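Local coordinates for p800 reaction center core protein (Heliobacterium modesticaldum, PDB 5V8K) that forms the homodimeric core of a photosynthetic reaction center, binding bacteriochlorophyll g pigments and, with its partner subunit, a 4Fe-4S cluster, at residues A[529-534]-A[583-588]. Sequence-based numbering, arbitrary orientation.
With GB0 (Bacteriochlorophyll g'), chain C.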
# COMPACT_ATOMS: atom_id res chain seq x y z
N HIS A 529 6.51 -7.07 -2.11
CA HIS A 529 5.24 -6.57 -1.64
C HIS A 529 5.08 -6.84 -0.14
O HIS A 529 4.59 -5.98 0.60
CB HIS A 529 4.06 -7.20 -2.41
CG HIS A 529 3.83 -6.62 -3.76
ND1 HIS A 529 4.81 -6.56 -4.72
CD2 HIS A 529 2.72 -6.09 -4.32
CE1 HIS A 529 4.31 -6.00 -5.82
NE2 HIS A 529 3.05 -5.72 -5.59
N PHE A 530 5.38 -8.05 0.30
CA PHE A 530 5.35 -8.38 1.72
C PHE A 530 6.18 -7.39 2.55
O PHE A 530 5.70 -6.83 3.53
CB PHE A 530 5.86 -9.79 1.97
CG PHE A 530 5.73 -10.22 3.41
CD1 PHE A 530 4.51 -10.62 3.92
CD2 PHE A 530 6.82 -10.15 4.28
CE1 PHE A 530 4.38 -10.98 5.25
CE2 PHE A 530 6.69 -10.50 5.61
CZ PHE A 530 5.46 -10.93 6.10
N ILE A 531 7.45 -7.19 2.18
CA ILE A 531 8.30 -6.29 2.95
C ILE A 531 7.74 -4.87 2.94
O ILE A 531 7.72 -4.17 3.97
CB ILE A 531 9.75 -6.35 2.44
CG1 ILE A 531 10.35 -7.74 2.65
CG2 ILE A 531 10.66 -5.35 3.18
CD1 ILE A 531 11.73 -7.91 2.07
N TRP A 532 7.24 -4.43 1.78
CA TRP A 532 6.66 -3.09 1.67
C TRP A 532 5.51 -2.93 2.65
O TRP A 532 5.42 -1.94 3.38
CB TRP A 532 6.20 -2.87 0.24
CG TRP A 532 5.64 -1.55 -0.10
CD1 TRP A 532 6.33 -0.44 -0.41
CD2 TRP A 532 4.26 -1.21 -0.21
NE1 TRP A 532 5.48 0.59 -0.71
CE2 TRP A 532 4.19 0.14 -0.59
CE3 TRP A 532 3.08 -1.93 -0.06
CZ2 TRP A 532 2.99 0.78 -0.83
CZ3 TRP A 532 1.86 -1.28 -0.32
CH2 TRP A 532 1.83 0.06 -0.68
N ALA A 533 4.62 -3.91 2.69
CA ALA A 533 3.51 -3.89 3.62
C ALA A 533 4.00 -3.78 5.06
O ALA A 533 3.45 -3.01 5.86
CB ALA A 533 2.68 -5.16 3.44
N PHE A 534 5.03 -4.52 5.39
CA PHE A 534 5.52 -4.54 6.75
C PHE A 534 6.06 -3.18 7.17
O PHE A 534 5.97 -2.82 8.36
CB PHE A 534 6.56 -5.66 6.90
CG PHE A 534 6.84 -6.02 8.32
CD1 PHE A 534 6.07 -6.96 8.99
CD2 PHE A 534 7.87 -5.40 9.00
CE1 PHE A 534 6.33 -7.24 10.36
CE2 PHE A 534 8.12 -5.70 10.33
CZ PHE A 534 7.33 -6.62 10.99
N CYS A 583 11.46 4.04 5.63
CA CYS A 583 11.58 4.79 4.40
C CYS A 583 12.49 4.07 3.42
O CYS A 583 12.15 3.90 2.25
CB CYS A 583 12.07 6.21 4.68
SG CYS A 583 12.44 7.20 3.20
N PHE A 584 13.67 3.64 3.89
CA PHE A 584 14.61 2.92 3.05
C PHE A 584 13.94 1.73 2.37
O PHE A 584 14.04 1.56 1.15
CB PHE A 584 15.83 2.44 3.86
CG PHE A 584 16.74 1.60 3.06
CD1 PHE A 584 17.64 2.19 2.19
CD2 PHE A 584 16.66 0.23 3.10
CE1 PHE A 584 18.48 1.44 1.41
CE2 PHE A 584 17.50 -0.54 2.30
CZ PHE A 584 18.41 0.09 1.46
N LEU A 585 13.27 0.88 3.14
CA LEU A 585 12.65 -0.32 2.59
C LEU A 585 11.40 -0.04 1.76
O LEU A 585 11.11 -0.80 0.83
CB LEU A 585 12.32 -1.29 3.71
CG LEU A 585 13.49 -1.98 4.39
CD1 LEU A 585 12.96 -2.83 5.53
CD2 LEU A 585 14.30 -2.86 3.40
N PHE A 586 10.61 0.98 2.12
CA PHE A 586 9.43 1.33 1.34
C PHE A 586 9.85 1.73 -0.07
O PHE A 586 9.37 1.18 -1.06
CB PHE A 586 8.68 2.48 2.08
CG PHE A 586 7.41 2.87 1.48
CD1 PHE A 586 7.35 3.60 0.33
CD2 PHE A 586 6.24 2.54 2.11
CE1 PHE A 586 6.14 4.01 -0.21
CE2 PHE A 586 5.00 2.95 1.61
CZ PHE A 586 4.96 3.68 0.43
N PHE A 587 10.82 2.60 -0.07
CA PHE A 587 11.42 3.12 -1.31
C PHE A 587 12.08 1.99 -2.17
O PHE A 587 11.81 1.81 -3.32
CB PHE A 587 12.45 4.24 -1.09
CG PHE A 587 13.01 4.84 -2.36
CD1 PHE A 587 12.26 5.72 -3.11
CD2 PHE A 587 14.29 4.57 -2.80
CE1 PHE A 587 12.77 6.28 -4.24
CE2 PHE A 587 14.79 5.13 -3.93
CZ PHE A 587 14.03 5.99 -4.64
N LYS A 588 12.95 1.20 -1.57
CA LYS A 588 13.67 0.17 -2.31
C LYS A 588 12.77 -0.98 -2.74
O LYS A 588 12.99 -1.57 -3.80
CB LYS A 588 14.85 -0.36 -1.49
CG LYS A 588 16.05 0.59 -1.51
CD LYS A 588 16.55 0.82 -2.97
CE LYS A 588 17.80 1.68 -3.09
NZ LYS A 588 18.21 1.66 -4.57
C1 GB0 C . 3.75 4.65 -5.75
C2 GB0 C . 3.67 4.91 -7.23
C3 GB0 C . 2.73 4.30 -7.91
C4 GB0 C . 1.76 3.37 -7.27
C5 GB0 C . 2.67 4.57 -9.36
C6 GB0 C . 1.30 5.04 -9.74
NB GB0 C . 0.01 -4.30 -5.26
ND GB0 C . 2.54 -4.06 -8.30
C10 GB0 C . 1.61 6.60 -13.26
C11 GB0 C . 0.92 7.89 -13.64
C12 GB0 C . 0.56 7.85 -15.11
C13 GB0 C . 0.35 8.99 -15.78
C14 GB0 C . 0.50 10.31 -15.11
C15 GB0 C . -0.08 9.01 -17.22
C1A GB0 C . 3.30 -1.86 -6.25
C1B GB0 C . 0.17 -3.79 -4.04
C1C GB0 C . -0.65 -6.21 -7.60
C1D GB0 C . 2.81 -4.68 -9.41
C2A GB0 C . 4.00 -1.07 -5.16
C2B GB0 C . -0.81 -4.33 -3.23
C2C GB0 C . -1.36 -7.14 -8.51
C2D GB0 C . 3.98 -4.27 -10.39
C3A GB0 C . 3.45 -1.74 -3.92
C3B GB0 C . -1.58 -5.19 -3.97
C3C GB0 C . -0.25 -6.96 -9.47
C3D GB0 C . 4.30 -3.23 -9.52
C4A GB0 C . 2.31 -2.47 -4.55
C4B GB0 C . -1.01 -5.19 -5.24
C4C GB0 C . 0.79 -6.13 -9.07
C4D GB0 C . 3.52 -3.09 -8.33
C7 GB0 C . 1.29 5.26 -11.23
C8 GB0 C . 1.63 6.44 -11.76
C9 GB0 C . 2.09 7.56 -10.88
CAA GB0 C . 3.69 0.42 -5.20
CAB GB0 C . -2.74 -5.89 -3.35
CAC GB0 C . -0.15 -7.59 -10.80
CAD GB0 C . 5.31 -2.17 -9.51
CBA GB0 C . 4.54 1.19 -4.19
CBB GB0 C . -3.37 -6.93 -3.80
CBC GB0 C . -1.20 -8.52 -11.35
CBD GB0 C . 5.13 -1.37 -8.25
CED GB0 C . 5.86 2.20 -9.14
CGA GB0 C . 4.28 2.67 -4.29
CGD GB0 C . 4.84 0.02 -8.68
CHA GB0 C . 4.02 -2.06 -7.52
CHB GB0 C . 1.26 -2.85 -3.76
CHC GB0 C . -1.46 -6.04 -6.37
CHD GB0 C . 1.97 -5.80 -9.86
CMA GB0 C . 4.39 -2.75 -3.23
CMB GB0 C . -1.09 -3.99 -1.81
CMC GB0 C . -1.43 -8.53 -7.88
CMD GB0 C . 4.49 -4.77 -11.67
NA GB0 C . 2.47 -2.81 -5.83
NC GB0 C . 0.51 -5.63 -7.85
O1A GB0 C . 3.88 3.33 -3.34
O1D GB0 C . 3.76 0.41 -9.10
O2A GB0 C . 4.22 3.30 -5.60
O2D GB0 C . 5.94 0.91 -8.59
OBD GB0 C . 6.29 -1.86 -10.26
MG GB0 C . 1.49 -4.33 -6.65
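Helices 520-539 and 575-599 come nearest, CA to CA, at Trp532 and Phe586, 5.2 Å apart. Both helices belong to the membrane-spanning bundle of this PsaA/PsaB-family reaction center, and here their packing is shared with a bacteriochlorophyll g', the pigment type that forms the P800 special pair in heliobacteria, whose magnesium is bound by NE2 of His529 at 2.3 Å. The two aromatic side chains run side by side in the same direction. With CG anti to the backbone N (chi1 -177°), Trp532 lays its indole between the pigment and helix 575-599. Its NE1 sits above the centre of the Phe586 ring, 3.3 Å from CZ, yet the five-membered ring and the phenyl are inclined at 42°, an oblique pairing. The pigment methyl CMA lies over one indole face, 3.4 Å from CD2 of Trp532, and also covers a face of the His529 imidazole. With an alanine in place of Trp532, a gap would probably open between Phe586 and the macrocycle, and CMA would lose the indole face it rests on. Farther round the interface, Ile531 CG2 touches Leu585 CD1 at 4.1 Å. Trp532 also packs on Trp532 of the second subunit, placing the contact at the dimer interface. Beside the six-membered ring of the indole, the pigment's ester carbonyl approaches the phenyl obliquely, O1A lying 3.9 Å from CE1 of Phe586.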